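Long-range contacts in ProQ/FinO domain-containing protein (Neisseria meningitidis, PDB 3MW6), which probably binds RNA as a FinO-like RNA chaperone of the ProQ/FinO family: residues A[33-38]-A[55-61]; A[41-47]-A[74-80]. All blocks are in the same frame, centred on the assembly; numbering follows the deposited sequence.

Both contacts lie in the helical ProQ/FinO domain, their centres about 15 Å apart, and their segments alternate along the chain: 33-38, 41-47, 55-61, 74-80. Contact 1 sets the end of helix 23-37 against the end of helix 51-58; contact 2 sets the end of helix 39-42 and the turn after it against the junction of helices 64-76 and 78-86. The two meet directly, since Y35 of the first hydrogen-bonds through its OH to H74 ND1 of the second, and F41 packs on I34, Y35 and L55. The alternating contacts thus join successive helices of the domain to which RNA binding is generally assigned in this family.

Contact 1: A[33-38]-A[55-61]; sequences HIYGKY and LIAALPQ
I34 lays its CG1-CD1 arm across the forked ends of L55 and L59, which it crosses at about a right angle. CD1 rests 3.8 Å from L55 CD2, and the same methyl lies 4.1 Å from L59 CD1, so that one isoleucine branch meets two leucines set a helical turn apart. The branch that touches is CG1, because I34 turns CG2 anti to the backbone N and thereby swings CG1 toward helix 51-58.

H33 and L59 lie side by side and point opposite ways. The far side of the imidazole meets one leucine methyl, NE2 standing 3.3 Å from L59 CD2, while the other methyl of L59 faces I34; the leucine fork is therefore shared between a polar ring and an apolar branch. CG of H33 is anti to the backbone N (chi1 -180°), which carries the ring out toward this leucine. The contact buries NE2 without giving it a polar partner in the model. Q61 approaches the same imidazole more loosely.

Nearer L55, Y38 runs antiparallel to it, its CE1 4.1 Å from L55 CD2. Its hydroxyl reaches the methyl of A58, with OH 3.7 Å from A58 CB. K37 sets its CG above the centre of one face of the Y38 ring.

F41 touches both I34 and L55, L93 touches Y38 and L55, and I67 of helix 64-76 lies against L55 and L59, so the small apolar patch continues into the interior. With no hydrogen bond between the segments, side-chain packing joins the two helix ends: L59 and Y38 each follow directly on a helix, and both point their side chains at the other segment. This is helix-end packing within the largely helical ProQ/FinO fold.

Contact 2: A[41-47]-A[74-80]; sequences FKRFKPL and HCRRPRY
F44 lies as a flat plate between H74 and R79. Against H74 it forms an offset stack, centroids 4.5 Å apart and planes at 15°, with H74 CE1 over one face. On the opposite face runs the extended chain of R79: its CD makes a CH-pi contact 3.7 Å from the F44 centroid, and its guanidinium continues past the rim, tilted 24° from the ring. R77 meets the edge instead, its guanidinium standing nearly upright to the ring with F44 CZ over its centre. F44, at positive phi, is the C-prime residue of the Schellman motif that ends helix 39-42, and its side chain leaves this turn toward H74 and R79.

F41 directs its edge at the face of H74, with CD2 over the centre of the imidazole, completing an aromatic cluster. The imidazole is also held at both nitrogens, ND1 by the Y35 hydroxyl and NE2 by a water at 2.9 Å that donates to K45 O. H74 CG is anti to the backbone N (chi1 171°), carrying the ring between the two phenylalanines.

Farther along, L47 N donates to Y80 OH at 3.1 Å in a nearly straight bond, and that hydroxyl also bonds E104 of the second subunit. Helix 23-37 flanks F41 through I34 and Y35, L71 of helix 64-76 touches F41 and L47, and P46 is hydrogen-bonded through its backbone to F91 of strand 89-91.

Contact 1: A[33-38]-A[55-61]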
loop_
_atom_site.group_PDB
_atom_site.type_symbol
_atom_site.label_atom_id
_atom_site.label_comp_id
_atom_site.label_asym_id
_atom_site.label_seq_id
_atom_site.Cartn_x
_atom_site.Cartn_y
_atom_site.Cartn_z
ATOM N N HIS A 33 18.708 8.706 -9.409
ATOM C CA HIS A 33 19.078 7.393 -9.916
ATOM C C HIS A 33 17.831 6.548 -10.186
ATOM O O HIS A 33 17.633 6.045 -11.281
ATOM C CB HIS A 33 20.030 6.653 -8.964
ATOM C CG HIS A 33 20.428 5.299 -9.467
ATOM N ND1 HIS A 33 21.524 5.100 -10.275
ATOM C CD2 HIS A 33 19.841 4.086 -9.327
ATOM C CE1 HIS A 33 21.610 3.821 -10.593
ATOM N NE2 HIS A 33 20.603 3.182 -10.027
ATOM N N ILE A 34 16.979 6.416 -9.178
ATOM C CA ILE A 34 15.830 5.519 -9.248
ATOM C C ILE A 34 14.790 5.924 -10.294
ATOM O O ILE A 34 14.298 5.080 -11.047
ATOM C CB ILE A 34 15.161 5.375 -7.855
ATOM C CG1 ILE A 34 15.876 4.291 -7.039
ATOM C CG2 ILE A 34 13.699 5.072 -7.992
ATOM C CD1 ILE A 34 15.594 4.380 -5.558
ATOM N N TYR A 35 14.428 7.202 -10.332
ATOM C CA TYR A 35 13.442 7.653 -11.311
ATOM C C TYR A 35 14.021 7.663 -12.719
ATOM O O TYR A 35 13.277 7.609 -13.691
ATOM C CB TYR A 35 12.915 9.054 -10.975
ATOM C CG TYR A 35 11.926 9.076 -9.841
ATOM C CD1 TYR A 35 12.260 9.646 -8.620
ATOM C CD2 TYR A 35 10.661 8.524 -9.987
ATOM C CE1 TYR A 35 11.365 9.678 -7.573
ATOM C CE2 TYR A 35 9.758 8.553 -8.942
ATOM C CZ TYR A 35 10.122 9.131 -7.735
ATOM O OH TYR A 35 9.241 9.163 -6.685
ATOM N N GLY A 36 15.346 7.743 -12.814
ATOM C CA GLY A 36 16.030 7.774 -14.096
ATOM C C GLY A 36 16.193 6.379 -14.666
ATOM O O GLY A 36 15.982 6.163 -15.853
ATOM N N LYS A 37 16.529 5.421 -13.810
ATOM C CA LYS A 37 16.812 4.066 -14.262
ATOM C C LYS A 37 15.601 3.128 -14.332
ATOM O O LYS A 37 15.526 2.277 -15.214
ATOM C CB LYS A 37 17.893 3.431 -13.388
ATOM C CG LYS A 37 18.077 1.953 -13.676
ATOM C CD LYS A 37 19.288 1.393 -12.966
ATOM C CE LYS A 37 19.511 -0.056 -13.352
ATOM N NZ LYS A 37 20.851 -0.524 -12.914
ATOM N N TYR A 38 14.658 3.271 -13.406
ATOM C CA TYR A 38 13.594 2.277 -13.269
ATOM C C TYR A 38 12.257 2.795 -13.740
ATOM O O TYR A 38 11.699 3.702 -13.138
ATOM C CB TYR A 38 13.469 1.805 -11.809
ATOM C CG TYR A 38 14.691 1.089 -11.323
ATOM C CD1 TYR A 38 15.502 1.653 -10.352
ATOM C CD2 TYR A 38 15.067 -0.139 -11.866
ATOM C CE1 TYR A 38 16.642 1.004 -9.910
ATOM C CE2 TYR A 38 16.208 -0.794 -11.429
ATOM C CZ TYR A 38 16.985 -0.213 -10.447
ATOM O OH TYR A 38 18.117 -0.836 -9.999
ATOM N N LEU A 55 15.848 -2.842 -4.088
ATOM C CA LEU A 55 16.563 -1.585 -4.295
ATOM C C LEU A 55 17.874 -1.592 -3.512
ATOM O O LEU A 55 18.922 -1.206 -4.029
ATOM C CB LEU A 55 15.697 -0.393 -3.856
ATOM C CG LEU A 55 14.574 0.105 -4.767
ATOM C CD1 LEU A 55 13.769 1.207 -4.055
ATOM C CD2 LEU A 55 15.186 0.624 -6.052
ATOM N N ILE A 56 17.810 -2.044 -2.264
ATOM C CA ILE A 56 18.986 -2.067 -1.398
ATOM C C ILE A 56 20.066 -2.941 -1.987
ATOM O O ILE A 56 21.227 -2.539 -2.071
ATOM C CB ILE A 56 18.634 -2.555 0.017
ATOM C CG1 ILE A 56 17.954 -1.421 0.790
ATOM C CG2 ILE A 56 19.894 -3.058 0.732
ATOM C CD1 ILE A 56 17.252 -1.861 2.086
ATOM N N ALA A 57 19.667 -4.133 -2.418
ATOM C CA ALA A 57 20.577 -5.063 -3.058
ATOM C C ALA A 57 21.151 -4.494 -4.367
ATOM O O ALA A 57 22.333 -4.668 -4.651
ATOM C CB ALA A 57 19.874 -6.388 -3.298
ATOM N N ALA A 58 20.331 -3.794 -5.148
ATOM C CA ALA A 58 20.783 -3.273 -6.445
ATOM C C ALA A 58 21.614 -1.987 -6.337
ATOM O O ALA A 58 22.321 -1.612 -7.277
ATOM C CB ALA A 58 19.577 -3.043 -7.381
ATOM N N LEU A 59 21.510 -1.302 -5.203
ATOM C CA LEU A 59 22.209 -0.032 -5.010
ATOM C C LEU A 59 23.145 -0.073 -3.804
ATOM O O LEU A 59 22.875 0.568 -2.790
ATOM C CB LEU A 59 21.208 1.113 -4.825
ATOM C CG LEU A 59 20.079 1.274 -5.843
ATOM C CD1 LEU A 59 19.210 2.470 -5.475
ATOM C CD2 LEU A 59 20.650 1.445 -7.211
ATOM N N PRO A 60 24.252 -0.824 -3.905
ATOM C CA PRO A 60 25.139 -0.893 -2.739
ATOM C C PRO A 60 25.923 0.407 -2.533
ATOM O O PRO A 60 26.466 0.629 -1.452
ATOM C CB PRO A 60 26.070 -2.066 -3.068
ATOM C CG PRO A 60 26.011 -2.199 -4.556
ATOM C CD PRO A 60 24.623 -1.788 -4.952
ATOM N N GLN A 61 25.955 1.262 -3.548
ATOM C CA GLN A 61 26.683 2.532 -3.452
ATOM C C GLN A 61 25.964 3.589 -2.606
ATOM O O GLN A 61 26.417 4.730 -2.518
ATOM C CB GLN A 61 26.998 3.099 -4.848
ATOM C CG GLN A 61 25.798 3.607 -5.636
ATOM C CD GLN A 61 25.045 2.500 -6.357
ATOM O OE1 GLN A 61 24.801 1.424 -5.806
ATOM N NE2 GLN A 61 24.678 2.760 -7.600
#

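Contact 2: A[41-47]-A[74-80]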
loop_
_atom_site.group_PDB
_atom_site.type_symbol
_atom_site.label_atom_id
_atom_site.label_comp_id
_atom_site.label_asym_id
_atom_site.label_seq_id
_atom_site.Cartn_x
_atom_site.Cartn_y
_atom_site.Cartn_z
ATOM N N PHE A 41 9.258 3.053 -11.272
ATOM C CA PHE A 41 9.228 4.293 -10.506
ATOM C C PHE A 41 8.841 5.497 -11.350
ATOM O O PHE A 41 8.006 6.290 -10.949
ATOM C CB PHE A 41 10.552 4.517 -9.790
ATOM C CG PHE A 41 10.718 3.638 -8.585
ATOM C CD1 PHE A 41 11.311 2.388 -8.693
ATOM C CD2 PHE A 41 10.217 4.033 -7.356
ATOM C CE1 PHE A 41 11.442 1.565 -7.579
ATOM C CE2 PHE A 41 10.344 3.207 -6.234
ATOM C CZ PHE A 41 10.959 1.976 -6.355
ATOM N N LYS A 42 9.427 5.624 -12.531
ATOM C CA LYS A 42 9.173 6.789 -13.368
ATOM C C LYS A 42 7.697 6.872 -13.747
ATOM O O LYS A 42 7.127 7.960 -13.867
ATOM C CB LYS A 42 10.070 6.733 -14.623
ATOM C CG LYS A 42 9.800 7.811 -15.664
ATOM C CD LYS A 42 10.550 7.526 -16.993
ATOM C CE LYS A 42 12.057 7.813 -16.915
ATOM N NZ LYS A 42 12.895 6.592 -16.685
ATOM N N ARG A 43 7.070 5.713 -13.917
ATOM C CA ARG A 43 5.669 5.662 -14.328
ATOM C C ARG A 43 4.687 5.363 -13.185
ATOM O O ARG A 43 3.503 5.167 -13.418
ATOM C CB ARG A 43 5.496 4.661 -15.471
ATOM C CG ARG A 43 6.060 5.166 -16.786
ATOM C CD ARG A 43 7.018 4.170 -17.408
ATOM N NE ARG A 43 6.331 3.000 -17.951
ATOM C CZ ARG A 43 6.455 2.575 -19.202
ATOM N NH1 ARG A 43 7.248 3.225 -20.045
ATOM N NH2 ARG A 43 5.791 1.497 -19.606
ATOM N N PHE A 44 5.183 5.343 -11.947
ATOM C CA PHE A 44 4.325 5.138 -10.776
ATOM C C PHE A 44 3.411 3.939 -10.938
ATOM O O PHE A 44 2.187 4.061 -10.878
ATOM C CB PHE A 44 3.496 6.404 -10.470
ATOM C CG PHE A 44 4.299 7.512 -9.856
ATOM C CD1 PHE A 44 5.061 8.354 -10.648
ATOM C CD2 PHE A 44 4.314 7.692 -8.480
ATOM C CE1 PHE A 44 5.826 9.367 -10.082
ATOM C CE2 PHE A 44 5.066 8.707 -7.902
ATOM C CZ PHE A 44 5.828 9.544 -8.710
ATOM N N LYS A 45 3.998 2.771 -11.147
ATOM C CA LYS A 45 3.201 1.559 -11.151
ATOM C C LYS A 45 3.177 1.015 -9.736
ATOM O O LYS A 45 4.118 1.218 -8.975
ATOM C CB LYS A 45 3.810 0.526 -12.088
ATOM C CG LYS A 45 3.857 0.967 -13.550
ATOM C CD LYS A 45 4.535 -0.087 -14.391
ATOM C CE LYS A 45 4.052 -0.072 -15.822
ATOM N NZ LYS A 45 4.658 -1.203 -16.596
ATOM N N PRO A 46 2.097 0.320 -9.375
ATOM C CA PRO A 46 2.081 -0.342 -8.073
ATOM C C PRO A 46 3.319 -1.244 -7.929
ATOM O O PRO A 46 3.584 -2.044 -8.820
ATOM C CB PRO A 46 0.799 -1.173 -8.132
ATOM C CG PRO A 46 -0.099 -0.420 -9.054
ATOM C CD PRO A 46 0.848 0.114 -10.128
ATOM N N LEU A 47 4.061 -1.096 -6.834
ATOM C CA LEU A 47 5.314 -1.806 -6.617
ATOM C C LEU A 47 5.132 -3.144 -5.898
ATOM O O LEU A 47 4.339 -3.269 -4.955
ATOM C CB LEU A 47 6.278 -0.925 -5.814
ATOM C CG LEU A 47 6.625 0.393 -6.518
ATOM C CD1 LEU A 47 7.339 1.372 -5.579
ATOM C CD2 LEU A 47 7.480 0.118 -7.767
ATOM N N HIS A 74 8.226 8.241 -2.010
ATOM C CA HIS A 74 7.592 7.921 -3.276
ATOM C C HIS A 74 6.192 7.361 -3.038
ATOM O O HIS A 74 5.243 7.760 -3.689
ATOM C CB HIS A 74 8.447 6.927 -4.047
ATOM C CG HIS A 74 7.778 6.377 -5.260
ATOM N ND1 HIS A 74 7.904 6.955 -6.507
ATOM C CD2 HIS A 74 6.984 5.294 -5.423
ATOM C CE1 HIS A 74 7.217 6.248 -7.384
ATOM N NE2 HIS A 74 6.654 5.233 -6.754
ATOM N N CYS A 75 6.055 6.455 -2.083
ATOM C CA CYS A 75 4.754 5.845 -1.817
ATOM C C CYS A 75 3.738 6.755 -1.137
ATOM O O CYS A 75 2.568 6.390 -1.023
ATOM C CB CYS A 75 4.928 4.538 -1.034
ATOM S SG CYS A 75 5.836 3.291 -2.042
ATOM N N ARG A 76 4.180 7.937 -0.698
ATOM C CA ARG A 76 3.296 8.906 -0.042
ATOM C C ARG A 76 2.690 9.861 -1.056
ATOM O O ARG A 76 1.689 10.525 -0.775
ATOM C CB ARG A 76 4.055 9.720 1.008
ATOM C CG ARG A 76 3.931 9.182 2.415
ATOM C CD ARG A 76 4.477 10.162 3.446
ATOM N NE ARG A 76 5.717 9.684 4.040
ATOM C CZ ARG A 76 6.920 10.137 3.706
ATOM N NH1 ARG A 76 7.998 9.637 4.289
ATOM N NH2 ARG A 76 7.042 11.097 2.794
ATOM N N ARG A 77 3.308 9.943 -2.230
ATOM C CA ARG A 77 2.830 10.856 -3.250
ATOM C C ARG A 77 1.434 10.473 -3.716
ATOM O O ARG A 77 1.117 9.299 -3.867
ATOM C CB ARG A 77 3.816 10.924 -4.419
ATOM C CG ARG A 77 5.190 11.398 -3.972
ATOM C CD ARG A 77 6.196 11.427 -5.088
ATOM N NE ARG A 77 5.786 12.318 -6.168
ATOM C CZ ARG A 77 6.542 12.612 -7.222
ATOM N NH1 ARG A 77 7.765 12.089 -7.334
ATOM N NH2 ARG A 77 6.080 13.430 -8.164
ATOM N N PRO A 78 0.583 11.483 -3.907
ATOM C CA PRO A 78 -0.766 11.319 -4.454
ATOM C C PRO A 78 -0.763 10.459 -5.724
ATOM O O PRO A 78 -1.624 9.586 -5.904
ATOM C CB PRO A 78 -1.183 12.759 -4.777
ATOM C CG PRO A 78 -0.412 13.599 -3.770
ATOM C CD PRO A 78 0.911 12.890 -3.603
ATOM N N ARG A 79 0.203 10.696 -6.596
ATOM C CA ARG A 79 0.279 9.938 -7.843
ATOM C C ARG A 79 0.434 8.422 -7.603
ATOM O O ARG A 79 -0.137 7.606 -8.323
ATOM C CB ARG A 79 1.393 10.488 -8.733
ATOM C CG ARG A 79 1.488 9.788 -10.054
ATOM C CD ARG A 79 2.422 10.526 -11.010
ATOM N NE ARG A 79 2.580 9.769 -12.244
ATOM C CZ ARG A 79 3.507 10.007 -13.164
ATOM N NH1 ARG A 79 4.378 10.995 -13.000
ATOM N NH2 ARG A 79 3.556 9.251 -14.251
ATOM N N TYR A 80 1.175 8.048 -6.567
ATOM C CA TYR A 80 1.275 6.639 -6.191
ATOM C C TYR A 80 -0.040 6.094 -5.613
ATOM O O TYR A 80 -0.532 5.030 -6.018
ATOM C CB TYR A 80 2.419 6.415 -5.205
ATOM C CG TYR A 80 2.682 4.948 -4.999
ATOM C CD1 TYR A 80 3.220 4.183 -6.020
ATOM C CD2 TYR A 80 2.368 4.317 -3.797
ATOM C CE1 TYR A 80 3.455 2.829 -5.861
ATOM C CE2 TYR A 80 2.605 2.943 -3.631
ATOM C CZ TYR A 80 3.148 2.211 -4.676
ATOM O OH TYR A 80 3.399 0.859 -4.544
HETATM O O HOH W 1 5.815 3.317 -8.699
#